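Local coordinates for endosialidase (Enterobacteria phage phi92, PDB 4HIZ) that hydrolyses alpha-2,8 and alpha-2,9 linkages within sialic acid polymers, as a phage endosialidase, at the interface of chains A and B. Sequence-based numbering; all coordinates share one arbitrary frame. Chains: chain A/B, Endosialidase.

Contact 1: the interface of chains A and B. Residues chain A 544, 559-562; chain B 546, 553-556, 560.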
loop_
_atom_site.group_PDB
_atom_site.type_symbol
_atom_site.label_atom_id
_atom_site.label_comp_id
_atom_site.label_asym_id
_atom_site.label_seq_id
_atom_site.Cartn_x
_atom_site.Cartn_y
_atom_site.Cartn_z
ATOM N N LEU A 544 0.794 2.119 5.922
ATOM C CA LEU A 544 0.218 1.292 6.968
ATOM C C LEU A 544 1.191 0.127 7.130
ATOM O O LEU A 544 1.084 -0.878 6.402
ATOM C CB LEU A 544 -1.197 0.824 6.578
ATOM C CG LEU A 544 -2.222 1.978 6.470
ATOM C CD1 LEU A 544 -3.455 1.467 5.789
ATOM C CD2 LEU A 544 -2.559 2.555 7.849
ATOM N N PRO A 559 -0.108 3.845 14.942
ATOM C CA PRO A 559 -1.471 4.322 15.234
ATOM C C PRO A 559 -2.123 4.797 13.953
ATOM O O PRO A 559 -1.443 5.347 13.077
ATOM C CB PRO A 559 -1.236 5.553 16.150
ATOM C CG PRO A 559 0.213 5.580 16.428
ATOM C CD PRO A 559 0.951 4.714 15.492
ATOM N N VAL A 560 -3.424 4.546 13.815
ATOM C CA VAL A 560 -4.110 4.974 12.598
ATOM C C VAL A 560 -5.435 5.599 12.960
ATOM O O VAL A 560 -6.126 5.130 13.880
ATOM C CB VAL A 560 -4.411 3.714 11.705
ATOM C CG1 VAL A 560 -5.118 4.121 10.419
ATOM C CG2 VAL A 560 -3.123 2.921 11.393
ATOM N N THR A 561 -5.785 6.680 12.262
ATOM C CA THR A 561 -7.080 7.316 12.444
ATOM C C THR A 561 -7.844 7.239 11.136
ATOM O O THR A 561 -7.385 7.728 10.094
ATOM C CB THR A 561 -6.876 8.793 12.887
ATOM O OG1 THR A 561 -6.331 8.805 14.231
ATOM C CG2 THR A 561 -8.207 9.585 12.881
ATOM N N PHE A 562 -9.017 6.626 11.198
ATOM C CA PHE A 562 -9.892 6.520 10.024
ATOM C C PHE A 562 -10.863 7.695 10.037
ATOM O O PHE A 562 -11.683 7.813 10.942
ATOM C CB PHE A 562 -10.665 5.211 10.099
ATOM C CG PHE A 562 -9.794 3.976 9.893
ATOM C CD1 PHE A 562 -9.138 3.400 10.971
ATOM C CD2 PHE A 562 -9.615 3.427 8.625
ATOM C CE1 PHE A 562 -8.332 2.258 10.795
ATOM C CE2 PHE A 562 -8.823 2.264 8.426
ATOM C CZ PHE A 562 -8.176 1.688 9.515
ATOM N N VAL B 546 -3.614 7.386 2.754
ATOM C CA VAL B 546 -3.088 7.845 4.050
ATOM C C VAL B 546 -2.307 9.144 3.899
ATOM O O VAL B 546 -1.496 9.309 2.986
ATOM C CB VAL B 546 -2.157 6.776 4.637
ATOM C CG1 VAL B 546 -1.309 7.360 5.816
ATOM C CG2 VAL B 546 -3.004 5.589 5.084
ATOM N N VAL B 553 -0.216 11.766 13.202
ATOM C CA VAL B 553 -0.767 10.407 13.076
ATOM C C VAL B 553 -1.273 10.212 11.647
ATOM O O VAL B 553 -1.751 11.151 11.014
ATOM C CB VAL B 553 -1.955 10.240 14.064
ATOM C CG1 VAL B 553 -2.662 8.891 13.896
ATOM C CG2 VAL B 553 -1.476 10.461 15.519
ATOM N N ARG B 554 -1.177 8.986 11.151
ATOM C CA ARG B 554 -1.709 8.635 9.848
ATOM C C ARG B 554 -3.223 8.707 9.822
ATOM O O ARG B 554 -3.884 8.083 10.657
ATOM C CB ARG B 554 -1.313 7.175 9.556
ATOM C CG ARG B 554 0.148 6.995 9.209
ATOM C CD ARG B 554 0.586 5.567 9.619
ATOM N NE ARG B 554 1.941 5.279 9.129
ATOM C CZ ARG B 554 3.063 5.679 9.748
ATOM N NH1 ARG B 554 2.985 6.369 10.917
ATOM N NH2 ARG B 554 4.268 5.381 9.226
ATOM N N HIS B 555 -3.767 9.431 8.839
ATOM C CA HIS B 555 -5.221 9.503 8.625
ATOM C C HIS B 555 -5.595 8.805 7.355
ATOM O O HIS B 555 -4.981 9.057 6.311
ATOM C CB HIS B 555 -5.684 10.982 8.530
ATOM C CG HIS B 555 -5.687 11.665 9.858
ATOM N ND1 HIS B 555 -6.850 11.937 10.549
ATOM C CD2 HIS B 555 -4.667 12.027 10.674
ATOM C CE1 HIS B 555 -6.546 12.510 11.706
ATOM N NE2 HIS B 555 -5.229 12.565 11.811
ATOM N N VAL B 556 -6.593 7.917 7.446
ATOM C CA VAL B 556 -7.097 7.194 6.266
ATOM C C VAL B 556 -8.328 7.925 5.757
ATOM O O VAL B 556 -9.274 8.159 6.525
ATOM C CB VAL B 556 -7.496 5.750 6.628
ATOM C CG1 VAL B 556 -8.119 5.009 5.385
ATOM C CG2 VAL B 556 -6.251 4.962 7.161
ATOM N N VAL B 560 -13.977 2.219 4.805
ATOM C CA VAL B 560 -13.320 0.914 4.589
ATOM C C VAL B 560 -14.160 -0.133 5.260
ATOM O O VAL B 560 -14.650 0.075 6.382
ATOM C CB VAL B 560 -11.921 0.886 5.262
ATOM C CG1 VAL B 560 -11.258 -0.505 5.001
ATOM C CG2 VAL B 560 -11.030 2.003 4.758
HETATM O O HOH W 1 0.616 7.023 12.550
#
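Water 1 is gripped from both chains: the carbonyl O of A:Pro559 lies 2.7 Å from it, while the backbone N of B:Arg554 and that residue's guanidinium NH1 each reach it as well, both along nearly straight N-H lines. The water sits at the edge of the guanidinium, in its plane: the B:Arg554 chain runs extended from CG to NE, and the guanidinium then turns (chi4 82°) to present NH1. The water marks the beginning of a parallel beta bridge between strand 560-563 of chain A and strand 554-556 of chain B, in the intertwined C-terminal stalk expected of trimeric phage endosialidases. A:Thr561 uses both its backbone N and its O: N gives a hydrogen bond to B:Arg554 O (2.9 Å), and O accepts one from B:Val556 N (2.8 Å). On one side of this pairing A:Thr561 and B:His555 run side by side, the methyl CG2 being 3.6 Å from imidazole CE1 and CB standing over the rim of one ring face. With CG2 anti to the backbone N (chi1 -69° for OG1), OG1 is turned instead toward B:Val553 CG1. On the other side B:Val556 CG2 meets A:Val560 CG1 at 3.6 Å and also reaches A:Phe562 CE2, while CB (3.7 Å) and CG1 lie against A:Phe562 CD2. Farther along, A:Leu544 CG touches B:Val546 CG2 at 3.9 Å.

Contact 2: the interface of chains A and B. Residues chain A 574-577, 583; chain B 568-569.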
loop_
_atom_site.group_PDB
_atom_site.type_symbol
_atom_site.label_atom_id
_atom_site.label_comp_id
_atom_site.label_asym_id
_atom_site.label_seq_id
_atom_site.Cartn_x
_atom_site.Cartn_y
_atom_site.Cartn_z
ATOM N N THR A 574 -7.504 -5.425 22.244
ATOM C CA THR A 574 -6.523 -6.329 22.859
ATOM C C THR A 574 -5.726 -5.776 24.031
ATOM O O THR A 574 -5.368 -6.520 24.945
ATOM C CB THR A 574 -5.450 -6.762 21.819
ATOM O OG1 THR A 574 -4.734 -5.598 21.370
ATOM C CG2 THR A 574 -6.106 -7.450 20.608
ATOM N N GLY A 575 -5.412 -4.485 24.002
ATOM C CA GLY A 575 -4.455 -3.934 24.960
ATOM C C GLY A 575 -3.077 -4.608 24.922
ATOM O O GLY A 575 -2.317 -4.552 25.900
ATOM N N LEU A 576 -2.718 -5.194 23.782
ATOM C CA LEU A 576 -1.475 -5.945 23.671
ATOM C C LEU A 576 -0.526 -5.189 22.735
ATOM O O LEU A 576 -0.787 -5.059 21.533
ATOM C CB LEU A 576 -1.787 -7.345 23.118
ATOM C CG LEU A 576 -0.555 -8.258 22.977
ATOM C CD1 LEU A 576 0.216 -8.373 24.289
ATOM C CD2 LEU A 576 -0.974 -9.635 22.505
ATOM N N GLU A 577 0.563 -4.663 23.287
ATOM C CA GLU A 577 1.428 -3.838 22.465
ATOM C C GLU A 577 2.560 -4.611 21.808
ATOM O O GLU A 577 2.732 -5.813 22.052
ATOM C CB GLU A 577 1.956 -2.647 23.259
ATOM C CG GLU A 577 2.874 -3.007 24.385
ATOM C CD GLU A 577 3.280 -1.736 25.169
ATOM O OE1 GLU A 577 2.562 -1.367 26.138
ATOM O OE2 GLU A 577 4.292 -1.091 24.794
ATOM N N GLN A 583 -2.052 -4.748 28.728
ATOM C CA GLN A 583 -2.749 -3.843 29.629
ATOM C C GLN A 583 -3.772 -4.567 30.486
ATOM O O GLN A 583 -4.473 -5.456 29.995
ATOM C CB GLN A 583 -3.511 -2.759 28.834
ATOM C CG GLN A 583 -2.588 -1.720 28.175
ATOM C CD GLN A 583 -1.652 -1.011 29.196
ATOM O OE1 GLN A 583 -2.112 -0.335 30.133
ATOM N NE2 GLN A 583 -0.337 -1.164 29.005
ATOM N N MET B 568 -7.494 -4.701 17.623
ATOM C CA MET B 568 -6.750 -3.456 17.754
ATOM C C MET B 568 -6.400 -3.213 19.200
ATOM O O MET B 568 -7.088 -3.662 20.117
ATOM C CB MET B 568 -7.539 -2.269 17.190
ATOM C CG MET B 568 -8.876 -2.086 17.859
ATOM S SD MET B 568 -9.873 -0.863 16.993
ATOM C CE MET B 568 -10.187 -1.662 15.416
ATOM N N TYR B 569 -5.322 -2.473 19.391
ATOM C CA TYR B 569 -4.821 -2.207 20.736
ATOM C C TYR B 569 -5.830 -1.481 21.627
ATOM O O TYR B 569 -6.076 -1.893 22.767
ATOM C CB TYR B 569 -3.520 -1.403 20.649
ATOM C CG TYR B 569 -2.948 -1.064 22.008
ATOM C CD1 TYR B 569 -2.184 -2.005 22.718
ATOM C CD2 TYR B 569 -3.172 0.196 22.579
ATOM C CE1 TYR B 569 -1.689 -1.714 23.939
ATOM C CE2 TYR B 569 -2.647 0.498 23.822
ATOM C CZ TYR B 569 -1.913 -0.476 24.489
ATOM O OH TYR B 569 -1.357 -0.221 25.726
HETATM O O HOH W 2 0.364 -2.497 26.746
#
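Backbone hydrogen bonds tie the turn at A:Thr574 and A:Gly575 to the end of strand 565-568 in chain B, within the C-terminal stalk of the endosialidase. A:Thr574 N donates to B:Met568 O at 2.8 Å. A:Gly575 N donates to B:Tyr569 O at 2.9 Å. The hydroxyl OG1 of A:Thr574 adds a weak bond to B:Met568 O. Placed between its backbone N and carbonyl carbon (chi1 62°), OG1 also accepts from A:Leu576 N at 3.2 Å, bracing the turn from within.

Packing centres on the phenol of B:Tyr569, whose CG is anti to the backbone N (chi1 179°), sending the ring along the chain A loop. The CD1-CE1 side of the ring runs beside the A:Gly575 peptide, with CE1 3.7 Å from A:Gly575 CA. A:Glu577 lies alongside, pointing the same way, its CB 3.8 Å from CE1 and its carboxylate almost perpendicular to the ring. A:Gln583 CG lies 3.9 Å from B:Tyr569 CZ, crossing the ring tip obliquely; the bend at chi2 (-56°) then turns the amide toward water 2.

Water completes the contact at the ring tip. Water 2 lies at the edge of the ring, in plane, and joins the phenol OH of B:Tyr569 to A:Glu577 OE1 and to the side-chain amide of A:Gln583, whose NE2 stands 2.7 Å from the water along a nearly straight N-H line.

Contact 3: the interface of chains A and B. Residues chain A 497-501; chain B 217, 229, 263-265, 267-268.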
loop_
_atom_site.group_PDB
_atom_site.type_symbol
_atom_site.label_atom_id
_atom_site.label_comp_id
_atom_site.label_asym_id
_atom_site.label_seq_id
_atom_site.Cartn_x
_atom_site.Cartn_y
_atom_site.Cartn_z
ATOM N N TRP A 497 -15.785 12.069 -12.539
ATOM C CA TRP A 497 -17.277 11.966 -12.542
ATOM C C TRP A 497 -17.957 13.160 -11.837
ATOM O O TRP A 497 -18.974 13.002 -11.166
ATOM C CB TRP A 497 -17.767 10.585 -11.990
ATOM C CG TRP A 497 -17.185 9.506 -12.841
ATOM C CD1 TRP A 497 -16.245 8.574 -12.475
ATOM C CD2 TRP A 497 -17.402 9.335 -14.251
ATOM N NE1 TRP A 497 -15.893 7.815 -13.573
ATOM C CE2 TRP A 497 -16.587 8.260 -14.673
ATOM C CE3 TRP A 497 -18.227 9.978 -15.191
ATOM C CZ2 TRP A 497 -16.527 7.850 -15.993
ATOM C CZ3 TRP A 497 -18.172 9.566 -16.515
ATOM C CH2 TRP A 497 -17.337 8.505 -16.904
ATOM N N SER A 498 -17.368 14.351 -11.933
ATOM C CA SER A 498 -18.063 15.531 -11.422
ATOM C C SER A 498 -19.352 15.721 -12.219
ATOM O O SER A 498 -20.376 16.138 -11.656
ATOM C CB SER A 498 -17.162 16.769 -11.561
ATOM O OG SER A 498 -15.979 16.580 -10.765
ATOM N N ILE A 499 -19.303 15.414 -13.517
ATOM C CA ILE A 499 -20.519 15.258 -14.343
ATOM C C ILE A 499 -20.742 13.747 -14.387
ATOM O O ILE A 499 -19.957 13.010 -14.998
ATOM C CB ILE A 499 -20.321 15.806 -15.757
ATOM C CG1 ILE A 499 -19.809 17.254 -15.700
ATOM C CG2 ILE A 499 -21.625 15.710 -16.573
ATOM C CD1 ILE A 499 -20.786 18.240 -15.018
ATOM N N GLY A 500 -21.751 13.292 -13.670
ATOM C CA GLY A 500 -21.849 11.868 -13.349
ATOM C C GLY A 500 -22.332 11.753 -11.919
ATOM O O GLY A 500 -23.093 12.643 -11.470
ATOM N N ASP A 501 -21.921 10.695 -11.196
ATOM C CA ASP A 501 -22.469 10.493 -9.865
ATOM C C ASP A 501 -21.681 11.170 -8.756
ATOM O O ASP A 501 -22.008 10.958 -7.575
ATOM C CB ASP A 501 -22.615 8.989 -9.519
ATOM C CG ASP A 501 -21.286 8.270 -9.401
ATOM O OD1 ASP A 501 -20.200 8.896 -9.492
ATOM O OD2 ASP A 501 -21.344 7.035 -9.187
ATOM N N ASN B 217 -26.893 12.209 -15.348
ATOM C CA ASN B 217 -26.650 13.444 -14.611
ATOM C C ASN B 217 -26.487 14.598 -15.564
ATOM O O ASN B 217 -25.844 14.468 -16.613
ATOM C CB ASN B 217 -25.369 13.278 -13.754
ATOM C CG ASN B 217 -24.964 14.564 -13.022
ATOM O OD1 ASN B 217 -24.131 15.339 -13.505
ATOM N ND2 ASN B 217 -25.527 14.771 -11.848
ATOM N N ASN B 229 -28.919 14.602 -10.687
ATOM C CA ASN B 229 -29.167 13.173 -10.945
ATOM C C ASN B 229 -30.616 12.917 -11.374
ATOM O O ASN B 229 -31.556 13.346 -10.689
ATOM C CB ASN B 229 -28.885 12.364 -9.680
ATOM C CG ASN B 229 -27.398 12.216 -9.394
ATOM O OD1 ASN B 229 -26.551 12.563 -10.207
ATOM N ND2 ASN B 229 -27.082 11.666 -8.243
ATOM N N GLY B 263 -23.567 13.316 -18.094
ATOM C CA GLY B 263 -22.774 12.129 -17.756
ATOM C C GLY B 263 -23.717 10.988 -17.451
ATOM O O GLY B 263 -24.798 11.171 -16.871
ATOM N N THR B 264 -23.323 9.777 -17.839
ATOM C CA THR B 264 -24.053 8.641 -17.335
ATOM C C THR B 264 -23.623 8.355 -15.906
ATOM O O THR B 264 -22.561 8.836 -15.448
ATOM C CB THR B 264 -23.766 7.396 -18.165
ATOM O OG1 THR B 264 -22.357 7.125 -18.146
ATOM C CG2 THR B 264 -24.184 7.583 -19.596
ATOM N N ARG B 265 -24.418 7.574 -15.199
ATOM C CA ARG B 265 -24.009 7.088 -13.891
ATOM C C ARG B 265 -23.983 5.562 -13.944
ATOM O O ARG B 265 -24.950 4.892 -13.554
ATOM C CB ARG B 265 -24.979 7.607 -12.811
ATOM C CG ARG B 265 -24.914 9.152 -12.627
ATOM C CD ARG B 265 -25.746 9.566 -11.431
ATOM N NE ARG B 265 -27.195 9.577 -11.698
ATOM C CZ ARG B 265 -28.132 9.063 -10.897
ATOM N NH1 ARG B 265 -27.807 8.414 -9.781
ATOM N NH2 ARG B 265 -29.424 9.210 -11.216
ATOM N N TRP B 267 -22.526 3.258 -12.305
ATOM C CA TRP B 267 -22.621 2.502 -11.052
ATOM C C TRP B 267 -23.987 2.605 -10.371
ATOM O O TRP B 267 -24.292 1.817 -9.456
ATOM C CB TRP B 267 -21.488 2.891 -10.066
ATOM C CG TRP B 267 -20.126 2.549 -10.606
ATOM C CD1 TRP B 267 -19.457 1.380 -10.433
ATOM C CD2 TRP B 267 -19.266 3.400 -11.385
ATOM N NE1 TRP B 267 -18.229 1.432 -11.065
ATOM C CE2 TRP B 267 -18.078 2.670 -11.639
ATOM C CE3 TRP B 267 -19.380 4.703 -11.880
ATOM C CZ2 TRP B 267 -17.027 3.188 -12.398
ATOM C CZ3 TRP B 267 -18.317 5.232 -12.629
ATOM C CH2 TRP B 267 -17.161 4.472 -12.880
ATOM N N ASP B 268 -24.809 3.555 -10.816
ATOM C CA ASP B 268 -26.144 3.710 -10.286
ATOM C C ASP B 268 -27.214 3.160 -11.228
ATOM O O ASP B 268 -28.388 3.282 -10.927
ATOM C CB ASP B 268 -26.470 5.195 -10.050
ATOM C CG ASP B 268 -25.605 5.823 -8.945
ATOM O OD1 ASP B 268 -25.102 5.064 -8.069
ATOM O OD2 ASP B 268 -25.426 7.074 -8.949
HETATM O O HOH W 3 -23.003 17.315 -12.151
HETATM O O HOH W 4 -24.616 10.807 -6.829
HETATM O O HOH W 5 -22.513 5.591 -7.329
#
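The indoles of A:Trp497 and B:Trp267 meet edge-to-face, their planes 68° apart. CZ3 of B:Trp267 stands over one face of A:Trp497 toward its rim, and CH2 comes 3.6 Å from the pyrrole NE1; the edge of A:Trp497 carries the carbonyl O of A:Ile499 in its plane. The guanidinium of B:Arg265 has CG of B:Asn229 over one face, and NH1 forms a salt bridge to B:Asp268 OD2 at 2.9 Å, on the anti side and well out of the carboxylate plane. B:Arg265 CD lies 3.7 Å from A:Asp501 CB. The A:Asp501 side chain, its CG in the crowded position (chi1 66°), crosses that of B:Trp267 at about a right angle, with the carboxylate plane turned 28° from the ring, and shares water 5 with B:Asp268 OD1.

At the A:Gly500 turn, N donates to B:Asn217 OD1 at 3.1 Å from above the amide plane rather than on a lone pair. B:Asn217 ND2 in turn donates to B:Asn229 OD1 at 2.9 Å, which helps fix the amide's rotation. Water 3 links B:Asn217 OD1 to A:Ser498 O, and water 4 links A:Asp501 O to B:Asn229 ND2. Beside the turn, A:Ile499 CG2 packs on B:Gly263 CA at 3.9 Å. Docking a loop of one catalytic head on its neighbour, the site borders glycan-binding sites on both chains, and probably helps position the loops that hold the polymer and keep the trimer's heads together.

The C-alpha centres of contacts 1 and 2 are about 17 Å apart, those of contacts 1 and 3 about 29 Å, and those of contacts 2 and 3 about 44 Å. Contacts 1 and 2 draw on neighbouring stretches of the C-terminal part: strands 554-556 and 560-563 serve the first, and the end of strand 565-568 leads into the second. Contact 3 uses loop 497-501, strands 215-219 and 261-264, the 3-10 helix 266-268 and B:Asn229 instead, sharing no residue with the others. The deposited assembly holds three copies, consistent with chains fastened at both stalk and head, as expected for a trimeric phage endosialidase.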